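Local coordinates for tail fiber protein (Acinetobacter phage AM24, PDB 5W5P) that probably recognises and cleaves the capsular polysaccharide of Acinetobacter baumannii as the trimeric tailspike of the phage, at residues 499-511 against 552-564. Residues are numbered along the deposited sequence; the frame is centred on the assembly and turned at random.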
loop_
_atom_site.group_PDB
_atom_site.type_symbol
_atom_site.label_atom_id
_atom_site.label_comp_id
_atom_site.label_asym_id
_atom_site.label_seq_id
_atom_site.Cartn_x
_atom_site.Cartn_y
_atom_site.Cartn_z
ATOM N N PHE A 499 -27.651 -3.127 31.487
ATOM C CA PHE A 499 -28.940 -3.414 30.865
ATOM C C PHE A 499 -29.445 -4.750 31.399
ATOM O O PHE A 499 -28.874 -5.804 31.100
ATOM C CB PHE A 499 -28.812 -3.435 29.343
ATOM C CG PHE A 499 -30.087 -3.805 28.623
ATOM C CD1 PHE A 499 -31.327 -3.486 29.155
ATOM C CD2 PHE A 499 -30.043 -4.469 27.410
ATOM C CE1 PHE A 499 -32.493 -3.826 28.492
ATOM C CE2 PHE A 499 -31.208 -4.810 26.745
ATOM C CZ PHE A 499 -32.433 -4.487 27.287
HETATM N N MSE A 500 -30.513 -4.711 32.188
HETATM C CA MSE A 500 -31.059 -5.923 32.776
HETATM C C MSE A 500 -32.340 -6.348 32.076
HETATM O O MSE A 500 -33.288 -5.568 31.956
HETATM C CB MSE A 500 -31.334 -5.728 34.268
HETATM C CG MSE A 500 -30.137 -5.274 35.086
HETATM SE SE MSE A 500 -30.670 -4.329 36.717
HETATM C CE MSE A 500 -31.094 -2.600 35.921
ATOM N N GLN A 501 -32.365 -7.597 31.622
ATOM C CA GLN A 501 -33.545 -8.198 31.014
ATOM C C GLN A 501 -34.038 -9.297 31.947
ATOM O O GLN A 501 -33.352 -10.305 32.143
ATOM C CB GLN A 501 -33.223 -8.742 29.623
ATOM C CG GLN A 501 -32.975 -7.647 28.594
ATOM C CD GLN A 501 -32.510 -8.186 27.247
ATOM O OE1 GLN A 501 -31.487 -8.868 27.155
ATOM N NE2 GLN A 501 -33.263 -7.878 26.197
HETATM N N MSE A 502 -35.214 -9.096 32.533
HETATM C CA MSE A 502 -35.799 -10.109 33.406
HETATM C C MSE A 502 -36.509 -11.149 32.555
HETATM O O MSE A 502 -37.400 -10.823 31.767
HETATM C CB MSE A 502 -36.766 -9.488 34.421
HETATM C CG MSE A 502 -36.507 -8.023 34.734
HETATM SE SE MSE A 502 -34.721 -7.649 35.444
HETATM C CE MSE A 502 -34.781 -5.708 35.298
ATOM N N LYS A 503 -36.105 -12.405 32.716
ATOM C CA LYS A 503 -36.577 -13.483 31.866
ATOM C C LYS A 503 -37.099 -14.633 32.712
ATOM O O LYS A 503 -36.721 -14.803 33.875
ATOM C CB LYS A 503 -35.468 -13.989 30.933
ATOM C CG LYS A 503 -34.815 -12.908 30.091
ATOM C CD LYS A 503 -33.735 -13.500 29.202
ATOM C CE LYS A 503 -33.055 -12.437 28.367
ATOM N NZ LYS A 503 -32.093 -13.058 27.423
ATOM N N THR A 504 -37.983 -15.421 32.106
ATOM C CA THR A 504 -38.470 -16.654 32.706
ATOM C C THR A 504 -37.426 -17.749 32.508
ATOM O O THR A 504 -36.311 -17.504 32.039
ATOM C CB THR A 504 -39.812 -17.048 32.099
ATOM O OG1 THR A 504 -39.632 -17.337 30.708
ATOM C CG2 THR A 504 -40.823 -15.923 32.251
ATOM N N ALA A 505 -37.785 -18.985 32.854
ATOM C CA ALA A 505 -36.875 -20.102 32.624
ATOM C C ALA A 505 -36.615 -20.315 31.138
ATOM O O ALA A 505 -35.491 -20.661 30.754
ATOM C CB ALA A 505 -37.434 -21.374 33.259
ATOM N N SER A 506 -37.625 -20.098 30.291
ATOM C CA SER A 506 -37.500 -20.256 28.847
ATOM C C SER A 506 -37.067 -18.970 28.146
ATOM O O SER A 506 -37.219 -18.862 26.923
ATOM C CB SER A 506 -38.819 -20.757 28.253
ATOM O OG SER A 506 -39.874 -19.843 28.495
ATOM N N ASN A 507 -36.552 -17.995 28.896
ATOM C CA ASN A 507 -35.978 -16.766 28.341
ATOM C C ASN A 507 -37.027 -15.908 27.636
ATOM O O ASN A 507 -36.792 -15.352 26.563
ATOM C CB ASN A 507 -34.806 -17.078 27.413
ATOM C CG ASN A 507 -33.642 -17.679 28.154
ATOM O OD1 ASN A 507 -32.910 -16.975 28.848
ATOM N ND2 ASN A 507 -33.461 -18.988 28.017
ATOM N N VAL A 508 -38.191 -15.790 28.260
ATOM C CA VAL A 508 -39.222 -14.847 27.845
ATOM C C VAL A 508 -39.029 -13.575 28.661
ATOM O O VAL A 508 -39.037 -13.615 29.898
ATOM C CB VAL A 508 -40.628 -15.436 28.044
ATOM C CG1 VAL A 508 -41.693 -14.385 27.789
ATOM C CG2 VAL A 508 -40.822 -16.642 27.138
ATOM N N VAL A 509 -38.838 -12.449 27.979
ATOM C CA VAL A 509 -38.549 -11.189 28.659
ATOM C C VAL A 509 -39.843 -10.616 29.226
ATOM O O VAL A 509 -40.760 -10.261 28.475
ATOM C CB VAL A 509 -37.869 -10.193 27.711
ATOM C CG1 VAL A 509 -37.714 -8.837 28.386
ATOM C CG2 VAL A 509 -36.516 -10.733 27.263
ATOM N N LEU A 510 -39.919 -10.526 30.558
ATOM C CA LEU A 510 -41.063 -9.944 31.248
ATOM C C LEU A 510 -40.787 -8.555 31.806
ATOM O O LEU A 510 -41.722 -7.900 32.282
ATOM C CB LEU A 510 -41.517 -10.859 32.398
ATOM C CG LEU A 510 -42.095 -12.219 32.009
ATOM C CD1 LEU A 510 -42.692 -12.904 33.221
ATOM C CD2 LEU A 510 -43.135 -12.068 30.908
ATOM N N GLY A 511 -39.540 -8.094 31.766
ATOM C CA GLY A 511 -39.202 -6.772 32.259
ATOM C C GLY A 511 -37.852 -6.343 31.737
ATOM O O GLY A 511 -37.073 -7.153 31.221
ATOM N N ILE A 552 -46.642 -6.911 25.323
ATOM C CA ILE A 552 -45.738 -7.831 24.642
ATOM C C ILE A 552 -46.451 -9.056 24.094
ATOM O O ILE A 552 -45.842 -9.810 23.317
ATOM C CB ILE A 552 -44.577 -8.268 25.561
ATOM C CG1 ILE A 552 -45.122 -8.935 26.827
ATOM C CG2 ILE A 552 -43.700 -7.075 25.914
ATOM C CD1 ILE A 552 -44.049 -9.332 27.814
ATOM N N ASP A 553 -47.714 -9.280 24.466
ATOM C CA ASP A 553 -48.492 -10.434 24.005
ATOM C C ASP A 553 -49.946 -9.971 23.879
ATOM O O ASP A 553 -50.714 -10.027 24.842
ATOM C CB ASP A 553 -48.356 -11.614 24.958
ATOM C CG ASP A 553 -49.153 -12.835 24.511
ATOM O OD1 ASP A 553 -49.747 -12.818 23.415
ATOM O OD2 ASP A 553 -49.182 -13.825 25.266
ATOM N N THR A 554 -50.312 -9.529 22.675
ATOM C CA THR A 554 -51.642 -8.990 22.427
ATOM C C THR A 554 -52.736 -10.050 22.461
ATOM O O THR A 554 -53.919 -9.691 22.493
ATOM C CB THR A 554 -51.671 -8.281 21.076
ATOM O OG1 THR A 554 -51.518 -9.250 20.032
ATOM C CG2 THR A 554 -50.535 -7.275 20.988
ATOM N N VAL A 555 -52.380 -11.334 22.447
ATOM C CA VAL A 555 -53.388 -12.386 22.499
ATOM C C VAL A 555 -53.779 -12.681 23.942
ATOM O O VAL A 555 -54.967 -12.755 24.278
ATOM C CB VAL A 555 -52.876 -13.649 21.780
ATOM C CG1 VAL A 555 -53.689 -14.869 22.190
ATOM C CG2 VAL A 555 -52.913 -13.450 20.268
ATOM N N ASN A 556 -52.790 -12.842 24.818
ATOM C CA ASN A 556 -53.028 -13.148 26.220
ATOM C C ASN A 556 -52.989 -11.915 27.112
ATOM O O ASN A 556 -53.201 -12.039 28.323
ATOM C CB ASN A 556 -52.007 -14.181 26.710
ATOM C CG ASN A 556 -52.059 -15.475 25.914
ATOM O OD1 ASN A 556 -51.062 -15.900 25.328
ATOM N ND2 ASN A 556 -53.226 -16.107 25.889
ATOM N N ASN A 557 -52.722 -10.735 26.543
ATOM C CA ASN A 557 -52.715 -9.458 27.261
ATOM C C ASN A 557 -51.683 -9.469 28.393
ATOM O O ASN A 557 -52.004 -9.378 29.579
ATOM C CB ASN A 557 -54.116 -9.117 27.791
ATOM C CG ASN A 557 -55.141 -8.982 26.681
ATOM O OD1 ASN A 557 -55.045 -8.088 25.839
ATOM N ND2 ASN A 557 -56.129 -9.872 26.671
ATOM N N VAL A 558 -50.421 -9.572 27.986
ATOM C CA VAL A 558 -49.288 -9.576 28.903
ATOM C C VAL A 558 -48.441 -8.345 28.612
ATOM O O VAL A 558 -48.150 -8.048 27.448
ATOM C CB VAL A 558 -48.460 -10.868 28.773
ATOM C CG1 VAL A 558 -47.273 -10.848 29.717
ATOM C CG2 VAL A 558 -49.333 -12.085 29.045
ATOM N N SER A 559 -48.058 -7.625 29.665
ATOM C CA SER A 559 -47.247 -6.424 29.537
ATOM C C SER A 559 -45.958 -6.567 30.337
ATOM O O SER A 559 -45.841 -7.415 31.228
ATOM C CB SER A 559 -48.016 -5.181 30.005
ATOM O OG SER A 559 -48.892 -4.709 28.997
ATOM N N LEU A 560 -44.980 -5.726 30.001
ATOM C CA LEU A 560 -43.745 -5.681 30.772
ATOM C C LEU A 560 -44.038 -5.224 32.198
ATOM O O LEU A 560 -44.793 -4.274 32.418
ATOM C CB LEU A 560 -42.736 -4.741 30.114
ATOM C CG LEU A 560 -42.217 -5.113 28.727
ATOM C CD1 LEU A 560 -41.358 -3.984 28.185
ATOM C CD2 LEU A 560 -41.433 -6.416 28.764
ATOM N N PHE A 561 -43.426 -5.904 33.165
ATOM C CA PHE A 561 -43.709 -5.718 34.582
ATOM C C PHE A 561 -42.620 -4.888 35.249
ATOM O O PHE A 561 -41.433 -5.039 34.948
ATOM C CB PHE A 561 -43.825 -7.076 35.278
ATOM C CG PHE A 561 -44.245 -6.996 36.724
ATOM C CD1 PHE A 561 -45.555 -6.692 37.064
ATOM C CD2 PHE A 561 -43.337 -7.249 37.742
ATOM C CE1 PHE A 561 -45.945 -6.632 38.386
ATOM C CE2 PHE A 561 -43.725 -7.188 39.071
ATOM C CZ PHE A 561 -45.029 -6.879 39.392
ATOM N N LYS A 562 -43.032 -4.015 36.165
ATOM C CA LYS A 562 -42.103 -3.217 36.965
ATOM C C LYS A 562 -41.550 -4.099 38.081
ATOM O O LYS A 562 -42.235 -4.376 39.070
ATOM C CB LYS A 562 -42.811 -1.985 37.522
ATOM C CG LYS A 562 -41.969 -1.142 38.463
ATOM C CD LYS A 562 -42.787 -0.019 39.088
ATOM C CE LYS A 562 -41.924 0.826 40.009
ATOM N NZ LYS A 562 -42.650 1.984 40.593
ATOM N N HIS A 563 -40.299 -4.548 37.928
ATOM C CA HIS A 563 -39.726 -5.504 38.871
ATOM C C HIS A 563 -39.120 -4.830 40.096
ATOM O O HIS A 563 -39.096 -5.431 41.179
ATOM C CB HIS A 563 -38.656 -6.353 38.179
ATOM C CG HIS A 563 -39.210 -7.428 37.295
ATOM N ND1 HIS A 563 -39.877 -7.155 36.121
ATOM C CD2 HIS A 563 -39.197 -8.778 37.416
ATOM C CE1 HIS A 563 -40.251 -8.291 35.556
ATOM N NE2 HIS A 563 -39.851 -9.290 36.321
ATOM N N PHE A 564 -38.621 -3.604 39.953
ATOM C CA PHE A 564 -37.936 -2.906 41.030
ATOM C C PHE A 564 -38.802 -1.771 41.565
ATOM O O PHE A 564 -39.442 -1.049 40.795
ATOM C CB PHE A 564 -36.586 -2.359 40.550
ATOM C CG PHE A 564 -35.555 -3.425 40.280
ATOM C CD1 PHE A 564 -34.794 -3.944 41.316
ATOM C CD2 PHE A 564 -35.342 -3.899 38.992
ATOM C CE1 PHE A 564 -33.844 -4.916 41.082
ATOM C CE2 PHE A 564 -34.385 -4.872 38.746
ATOM C CZ PHE A 564 -33.637 -5.383 39.796
#
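The imidazole of His-563 is held between the bent side chain of Met-502, a selenomethionine, and the ring of Phe-561. Met-502 CG sits over the middle of one face, a CH-pi contact 3.6 Å from the ring centroid and 5° off its normal. On the opposite face Phe-561 CD2 sits near the margin, but the phenyl ring is not stacked flat: His-563 CE1 lies in the phenyl plane. Two hydrogen bonds fix the rotation of the imidazole. His-563 ND1 donates to Phe-561 O (2.9 Å) from above the carbonyl plane, and His-563 NE2 is hydrogen-bonded to Thr-596 OG1. Leu-510 O lies at the imidazole edge, in its plane, 3.6 Å from His-563 CE1.

That carbonyl also takes the one hydrogen bond between the segments: Phe-561 N donates to Leu-510 O at 2.8 Å, nearly straight (170°). Leu-510 and Gly-511 form a classic beta bulge opposite Met-502.

Met-502 CB also lies over the imidazole; the bend at chi2 (-59°) then lifts SE away from the face. Met-502 CE ends at the edge of the Phe-564 ring, near its plane, 3.6 Å from Phe-564 CE2. Met-500 SE approaches the same ring obliquely, a Met-aromatic contact. On the other flank, Leu-510 CD2 packs on Ile-552 CD1 at 4.2 Å.

In the C-terminal domain, beyond the parallel beta-helix, the contact joins the end of the 492-503/509-523 hairpin to the chain leaving the small 551-553/558-559 hairpin. Strand 598-608 flanks the two selenomethionines through Val-599, and Tyr-585 meets Phe-564 edge-to-face. Gln-522 of a second subunit packs on Val-509.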